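Local atomic coordinates of putative peptidase (Parabacteroides merdae, PDB entry 4L8K), a protein that probably hydrolyses peptide bonds as a serine peptidase of family S41. Residues S7-F12 and V44-N49; G180-K185 and C268-V273. All blocks are in the same frame, centred on the assembly; numbering follows the deposited sequence.

Interaction 1 (7-12 with 44-49) and interaction 2 (180-185 with 268-273) follow one another along the chain, the first closing before the second opens. Their centres are about 36 Å apart and their nearest atoms about 16 Å, so neither touches the other. Interaction 1 ties together helices in the region related to the tricorn protease C1 domain and lies about 35 Å from the centre of the chain. Interaction 2 is an antiparallel strand pairing within the S41 peptidase region, with its centre about 15 Å from that of the chain. About 4 Å from Gly180 sits a 2-methyl-2,4-pentanediol molecule, probably from the crystallisation liquor.

Interaction 1 of 2, residues S7-F12 and V44-N49; sequences SPRDNF and VKDTMN
Val44 packs its two methyl groups against the start of helix 8-22, at Pro8 and Phe12. With CG1 anti to the backbone N (chi1 -177°), that methyl lies 3.8 Å from Phe12 CB and also meets Pro8 CB and the Pro8 carbonyl, while CG2 approaches the Phe12 ring obliquely, 3.9 Å from its CG. The Pro8 ring extends this apolar patch toward the turn: its CB and CG lie against the carbonyl oxygen of Lys45, and CG also reaches CB of selenomethionine Met48 at 4.3 Å. Lys45 to Met48 form a type I beta turn, closed by the bond from Met48 N to Lys45 O.

Farther out, the Asp46 carboxylate reaches back to the helix start. Asp46 OD1 accepts from Arg9 N at 3.0 Å with an N-H...O angle of 162°, and the same oxygen lies 3.2 Å from Pro8 CD. Ser7 is the N-cap, its OG accepting from Asp10 N, so side chains from both segments take up first-turn amides. Negative charge at this end would probably suit the helix dipole.

The Arg9 side chain crosses that of Asp46 at about a right angle and bends at chi3 (54°), which places NE. From the edge of the guanidinium, in its plane, Arg9 NH1 donates to Val44 O at 3.0 Å, and NH2 bonds to Asn41 OD1. The guanidinium thus bridges the chain leaving helix 33-43 and that helix's last turn.

The contact joins the start of helix 8-22 to the connection between helices 33-43 and 50-61. Pro8, Val44 and Met48 also rest on helix 50-61 through Leu53 and Ile56, and the Phe12 ring meets that of Tyr37 in helix 33-43.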
loop_
_atom_site.group_PDB
_atom_site.type_symbol
_atom_site.label_atom_id
_atom_site.label_comp_id
_atom_site.label_asym_id
_atom_site.label_seq_id
_atom_site.Cartn_x
_atom_site.Cartn_y
_atom_site.Cartn_z
ATOM N N SER A 7 -29.011 -22.135 -0.472
ATOM C CA SER A 7 -28.307 -23.329 -0.937
ATOM C C SER A 7 -26.833 -23.077 -1.367
ATOM O O SER A 7 -26.509 -22.017 -1.911
ATOM C CB SER A 7 -29.076 -23.978 -2.092
ATOM O OG SER A 7 -28.755 -23.425 -3.357
ATOM N N PRO A 8 -25.955 -24.101 -1.209
ATOM C CA PRO A 8 -24.547 -23.930 -1.600
ATOM C C PRO A 8 -24.363 -23.593 -3.078
ATOM O O PRO A 8 -23.538 -22.739 -3.416
ATOM C CB PRO A 8 -23.927 -25.293 -1.252
ATOM C CG PRO A 8 -24.739 -25.762 -0.109
ATOM C CD PRO A 8 -26.147 -25.400 -0.529
ATOM N N ARG A 9 -25.154 -24.210 -3.950
ATOM C CA ARG A 9 -25.027 -23.963 -5.378
ATOM C C ARG A 9 -25.459 -22.525 -5.755
ATOM O O ARG A 9 -24.818 -21.932 -6.618
ATOM C CB ARG A 9 -25.750 -25.027 -6.199
ATOM C CG ARG A 9 -25.018 -26.389 -6.117
ATOM C CD ARG A 9 -25.351 -27.356 -7.234
ATOM N NE ARG A 9 -25.153 -26.761 -8.554
ATOM C CZ ARG A 9 -23.996 -26.715 -9.206
ATOM N NH1 ARG A 9 -22.905 -27.263 -8.681
ATOM N NH2 ARG A 9 -23.918 -26.122 -10.386
ATOM N N ASP A 10 -26.454 -21.937 -5.047
ATOM C CA ASP A 10 -26.898 -20.553 -5.276
ATOM C C ASP A 10 -25.817 -19.567 -4.877
ATOM O O ASP A 10 -25.608 -18.577 -5.577
ATOM C CB ASP A 10 -28.188 -20.250 -4.498
ATOM C CG ASP A 10 -29.434 -20.916 -5.042
ATOM O OD1 ASP A 10 -29.413 -21.359 -6.217
ATOM O OD2 ASP A 10 -30.443 -20.985 -4.300
ATOM N N ASN A 11 -25.108 -19.851 -3.762
ATOM C CA ASN A 11 -24.011 -19.018 -3.277
ATOM C C ASN A 11 -22.783 -19.195 -4.158
ATOM O O ASN A 11 -22.105 -18.214 -4.442
ATOM C CB ASN A 11 -23.723 -19.317 -1.823
ATOM C CG ASN A 11 -24.818 -18.745 -0.968
ATOM O OD1 ASN A 11 -24.861 -17.545 -0.708
ATOM N ND2 ASN A 11 -25.806 -19.559 -0.644
ATOM N N PHE A 12 -22.542 -20.413 -4.663
ATOM C CA PHE A 12 -21.458 -20.643 -5.630
ATOM C C PHE A 12 -21.693 -19.772 -6.891
ATOM O O PHE A 12 -20.803 -19.015 -7.299
ATOM C CB PHE A 12 -21.357 -22.143 -6.002
ATOM C CG PHE A 12 -20.722 -22.416 -7.344
ATOM C CD1 PHE A 12 -19.393 -22.068 -7.593
ATOM C CD2 PHE A 12 -21.456 -23.009 -8.370
ATOM C CE1 PHE A 12 -18.818 -22.284 -8.854
ATOM C CE2 PHE A 12 -20.872 -23.262 -9.614
ATOM C CZ PHE A 12 -19.554 -22.890 -9.850
ATOM N N VAL A 44 -19.042 -28.092 -5.967
ATOM C CA VAL A 44 -20.077 -27.584 -5.068
ATOM C C VAL A 44 -21.343 -28.462 -5.166
ATOM O O VAL A 44 -21.890 -28.647 -6.250
ATOM C CB VAL A 44 -20.380 -26.086 -5.309
ATOM C CG1 VAL A 44 -21.411 -25.572 -4.314
ATOM C CG2 VAL A 44 -19.100 -25.240 -5.261
ATOM N N LYS A 45 -21.780 -29.023 -4.022
ATOM C CA LYS A 45 -22.992 -29.849 -3.909
ATOM C C LYS A 45 -23.918 -29.255 -2.862
ATOM O O LYS A 45 -23.432 -28.785 -1.842
ATOM C CB LYS A 45 -22.662 -31.321 -3.533
ATOM C CG LYS A 45 -21.486 -31.957 -4.273
ATOM C CD LYS A 45 -21.904 -32.481 -5.642
ATOM C CE LYS A 45 -20.785 -33.138 -6.400
ATOM N NZ LYS A 45 -21.059 -33.177 -7.863
ATOM N N ASP A 46 -25.244 -29.344 -3.064
ATOM C CA ASP A 46 -26.214 -28.804 -2.104
ATOM C C ASP A 46 -26.238 -29.575 -0.761
ATOM O O ASP A 46 -26.847 -29.090 0.198
ATOM C CB ASP A 46 -27.617 -28.739 -2.728
ATOM C CG ASP A 46 -27.851 -27.477 -3.554
ATOM O OD1 ASP A 46 -27.042 -26.524 -3.437
ATOM O OD2 ASP A 46 -28.856 -27.431 -4.302
ATOM N N THR A 47 -25.518 -30.713 -0.664
ATOM C CA THR A 47 -25.410 -31.501 0.569
ATOM C C THR A 47 -24.300 -30.967 1.475
ATOM O O THR A 47 -24.182 -31.398 2.621
ATOM C CB THR A 47 -25.190 -32.978 0.247
ATOM O OG1 THR A 47 -24.037 -33.088 -0.600
ATOM C CG2 THR A 47 -26.416 -33.614 -0.410
HETATM N N MSE A 48 -23.477 -30.033 0.968
HETATM C CA MSE A 48 -22.400 -29.426 1.760
HETATM C C MSE A 48 -22.959 -28.615 2.897
HETATM O O MSE A 48 -23.994 -27.961 2.712
HETATM C CB MSE A 48 -21.551 -28.485 0.902
HETATM C CG MSE A 48 -20.641 -29.194 -0.055
HETATM SE SE MSE A 48 -19.723 -27.862 -1.103
HETATM C CE MSE A 48 -18.114 -28.844 -1.300
ATOM N N ASN A 49 -22.256 -28.606 4.040
ATOM C CA ASN A 49 -22.619 -27.744 5.164
ATOM C C ASN A 49 -21.939 -26.370 4.911
ATOM O O ASN A 49 -21.161 -26.251 3.949
ATOM C CB ASN A 49 -22.239 -28.383 6.506
ATOM C CG ASN A 49 -20.759 -28.537 6.778
ATOM O OD1 ASN A 49 -19.925 -27.730 6.383
ATOM N ND2 ASN A 49 -20.402 -29.551 7.538
#

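Interaction 2 of 2, residues G180-K185 and C268-V273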
loop_
_atom_site.group_PDB
_atom_site.type_symbol
_atom_site.label_atom_id
_atom_site.label_comp_id
_atom_site.label_asym_id
_atom_site.label_seq_id
_atom_site.Cartn_x
_atom_site.Cartn_y
_atom_site.Cartn_z
ATOM N N GLY A 180 -1.509 10.327 -11.512
ATOM C CA GLY A 180 -1.841 9.080 -12.169
ATOM C C GLY A 180 -3.257 9.126 -12.672
ATOM O O GLY A 180 -3.802 10.213 -12.920
ATOM N N TYR A 181 -3.843 7.935 -12.847
ATOM C CA TYR A 181 -5.178 7.764 -13.407
ATOM C C TYR A 181 -5.990 6.736 -12.653
ATOM O O TYR A 181 -5.430 5.831 -12.018
ATOM C CB TYR A 181 -5.087 7.296 -14.890
ATOM C CG TYR A 181 -4.308 8.212 -15.809
ATOM C CD1 TYR A 181 -2.931 8.084 -15.950
ATOM C CD2 TYR A 181 -4.961 9.147 -16.619
ATOM C CE1 TYR A 181 -2.205 8.927 -16.793
ATOM C CE2 TYR A 181 -4.247 9.979 -17.486
ATOM C CZ TYR A 181 -2.867 9.869 -17.562
ATOM O OH TYR A 181 -2.156 10.666 -18.421
ATOM N N THR A 182 -7.326 6.839 -12.789
ATOM C CA THR A 182 -8.269 5.850 -12.259
ATOM C C THR A 182 -9.160 5.391 -13.412
ATOM O O THR A 182 -9.411 6.150 -14.340
ATOM C CB THR A 182 -9.091 6.376 -11.053
ATOM O OG1 THR A 182 -9.828 7.543 -11.435
ATOM C CG2 THR A 182 -8.221 6.680 -9.818
ATOM N N GLN A 183 -9.598 4.143 -13.360
ATOM C CA GLN A 183 -10.538 3.520 -14.291
ATOM C C GLN A 183 -11.610 2.873 -13.472
ATOM O O GLN A 183 -11.322 2.462 -12.358
ATOM C CB GLN A 183 -9.846 2.449 -15.145
ATOM C CG GLN A 183 -8.892 2.978 -16.170
ATOM C CD GLN A 183 -8.480 1.872 -17.093
ATOM O OE1 GLN A 183 -7.598 1.079 -16.783
ATOM N NE2 GLN A 183 -9.104 1.798 -18.257
ATOM N N TYR A 184 -12.824 2.741 -13.981
ATOM C CA TYR A 184 -13.805 2.011 -13.196
ATOM C C TYR A 184 -14.547 1.041 -14.116
ATOM O O TYR A 184 -14.566 1.226 -15.338
ATOM C CB TYR A 184 -14.728 2.924 -12.369
ATOM C CG TYR A 184 -15.722 3.760 -13.142
ATOM C CD1 TYR A 184 -15.409 5.056 -13.542
ATOM C CD2 TYR A 184 -17.022 3.306 -13.358
ATOM C CE1 TYR A 184 -16.346 5.858 -14.194
ATOM C CE2 TYR A 184 -17.963 4.094 -14.017
ATOM C CZ TYR A 184 -17.622 5.371 -14.433
ATOM O OH TYR A 184 -18.546 6.141 -15.104
ATOM N N LYS A 185 -15.037 -0.058 -13.533
ATOM C CA LYS A 185 -15.737 -1.102 -14.268
ATOM C C LYS A 185 -16.995 -0.496 -14.881
ATOM O O LYS A 185 -17.838 0.032 -14.152
ATOM C CB LYS A 185 -16.044 -2.295 -13.348
ATOM C CG LYS A 185 -16.223 -3.600 -14.105
ATOM C CD LYS A 185 -14.906 -4.309 -14.325
ATOM C CE LYS A 185 -14.907 -5.193 -15.538
ATOM N NZ LYS A 185 -15.954 -6.264 -15.482
ATOM N N CYS A 268 -11.395 -0.490 -8.255
ATOM C CA CYS A 268 -10.950 0.246 -9.436
ATOM C C CYS A 268 -9.452 0.082 -9.711
ATOM O O CYS A 268 -8.651 0.293 -8.801
ATOM C CB CYS A 268 -11.292 1.730 -9.294
ATOM S SG CYS A 268 -12.917 2.078 -8.573
ATOM N N PRO A 269 -9.032 -0.154 -10.982
ATOM C CA PRO A 269 -7.589 -0.124 -11.272
ATOM C C PRO A 269 -7.040 1.321 -11.134
ATOM O O PRO A 269 -7.649 2.278 -11.622
ATOM C CB PRO A 269 -7.491 -0.594 -12.734
ATOM C CG PRO A 269 -8.839 -1.077 -13.098
ATOM C CD PRO A 269 -9.813 -0.390 -12.211
ATOM N N VAL A 270 -5.919 1.470 -10.425
ATOM C CA VAL A 270 -5.204 2.734 -10.274
ATOM C C VAL A 270 -3.964 2.610 -11.157
ATOM O O VAL A 270 -3.248 1.601 -11.079
ATOM C CB VAL A 270 -4.875 3.101 -8.800
ATOM C CG1 VAL A 270 -3.847 4.228 -8.716
ATOM C CG2 VAL A 270 -6.139 3.480 -8.033
ATOM N N LEU A 271 -3.751 3.606 -12.041
ATOM C CA LEU A 271 -2.625 3.602 -12.952
ATOM C C LEU A 271 -1.650 4.706 -12.617
ATOM O O LEU A 271 -2.052 5.777 -12.160
ATOM C CB LEU A 271 -3.090 3.747 -14.426
ATOM C CG LEU A 271 -4.313 2.936 -14.878
ATOM C CD1 LEU A 271 -4.744 3.338 -16.252
ATOM C CD2 LEU A 271 -4.041 1.447 -14.822
ATOM N N ASP A 272 -0.359 4.471 -12.902
ATOM C CA ASP A 272 0.646 5.499 -12.707
ATOM C C ASP A 272 0.604 6.503 -13.909
ATOM O O ASP A 272 -0.257 6.377 -14.782
ATOM C CB ASP A 272 2.047 4.871 -12.493
ATOM C CG ASP A 272 2.605 4.015 -13.621
ATOM O OD1 ASP A 272 2.185 4.212 -14.795
ATOM O OD2 ASP A 272 3.502 3.196 -13.345
ATOM N N VAL A 273 1.529 7.485 -13.955
ATOM C CA VAL A 273 1.572 8.494 -15.020
ATOM C C VAL A 273 1.899 7.859 -16.411
ATOM O O VAL A 273 1.662 8.489 -17.437
ATOM C CB VAL A 273 2.520 9.679 -14.703
ATOM C CG1 VAL A 273 1.995 10.489 -13.521
ATOM C CG2 VAL A 273 3.968 9.207 -14.461
HETATM O O HOH W 1 0.441 10.426 -18.450
#
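Tyr181 and Leu271 form an antiparallel hydrogen-bonded pair, Tyr181 N reaching Leu271 O at 2.9 Å and Leu271 N returning to Tyr181 O at 2.8 Å. Along the Tyr181 side chain, CB touches Leu271 CB at 4.1 Å, and CG, anti to the carbonyl carbon (chi1 -57°), starts the ring on the side of the Asp272 and Val273 carbonyls. The ring then presents its edge to the backbone beyond the pair: Tyr181 CD1 lies 3.4 Å from Asp272 O, and CE1 lies near the carbonyl oxygens of both Asp272 and Val273. At the tip, OH shares a water with Val273 O, the water donating to that carbonyl.

Past the neighbouring non-hydrogen-bonded pair of Thr182 and Val270, Gln183 N donates to Pro269 O at 3.2 Å. Gln183 CB packs by the Pro269 ring, and OE1 reaches Leu271 CD1 at 3.7 Å, while NE2 bonds to Thr194 O. An alanine at Gln183 would probably leave Thr194 O without this side-chain donor and open a gap beside Leu271 CD1.

Strand 177-182 is the middle strand of a small antiparallel sheet. Strand 270-271 borders it through this contact, and strand 197-201 lies along its other edge, where Gly180 pairs with Val199 and Thr182 with Asn197. The side chains of Val270, in the strand, and Asp272, just after it, touch Asp227 and Asn230 of helix 224-232.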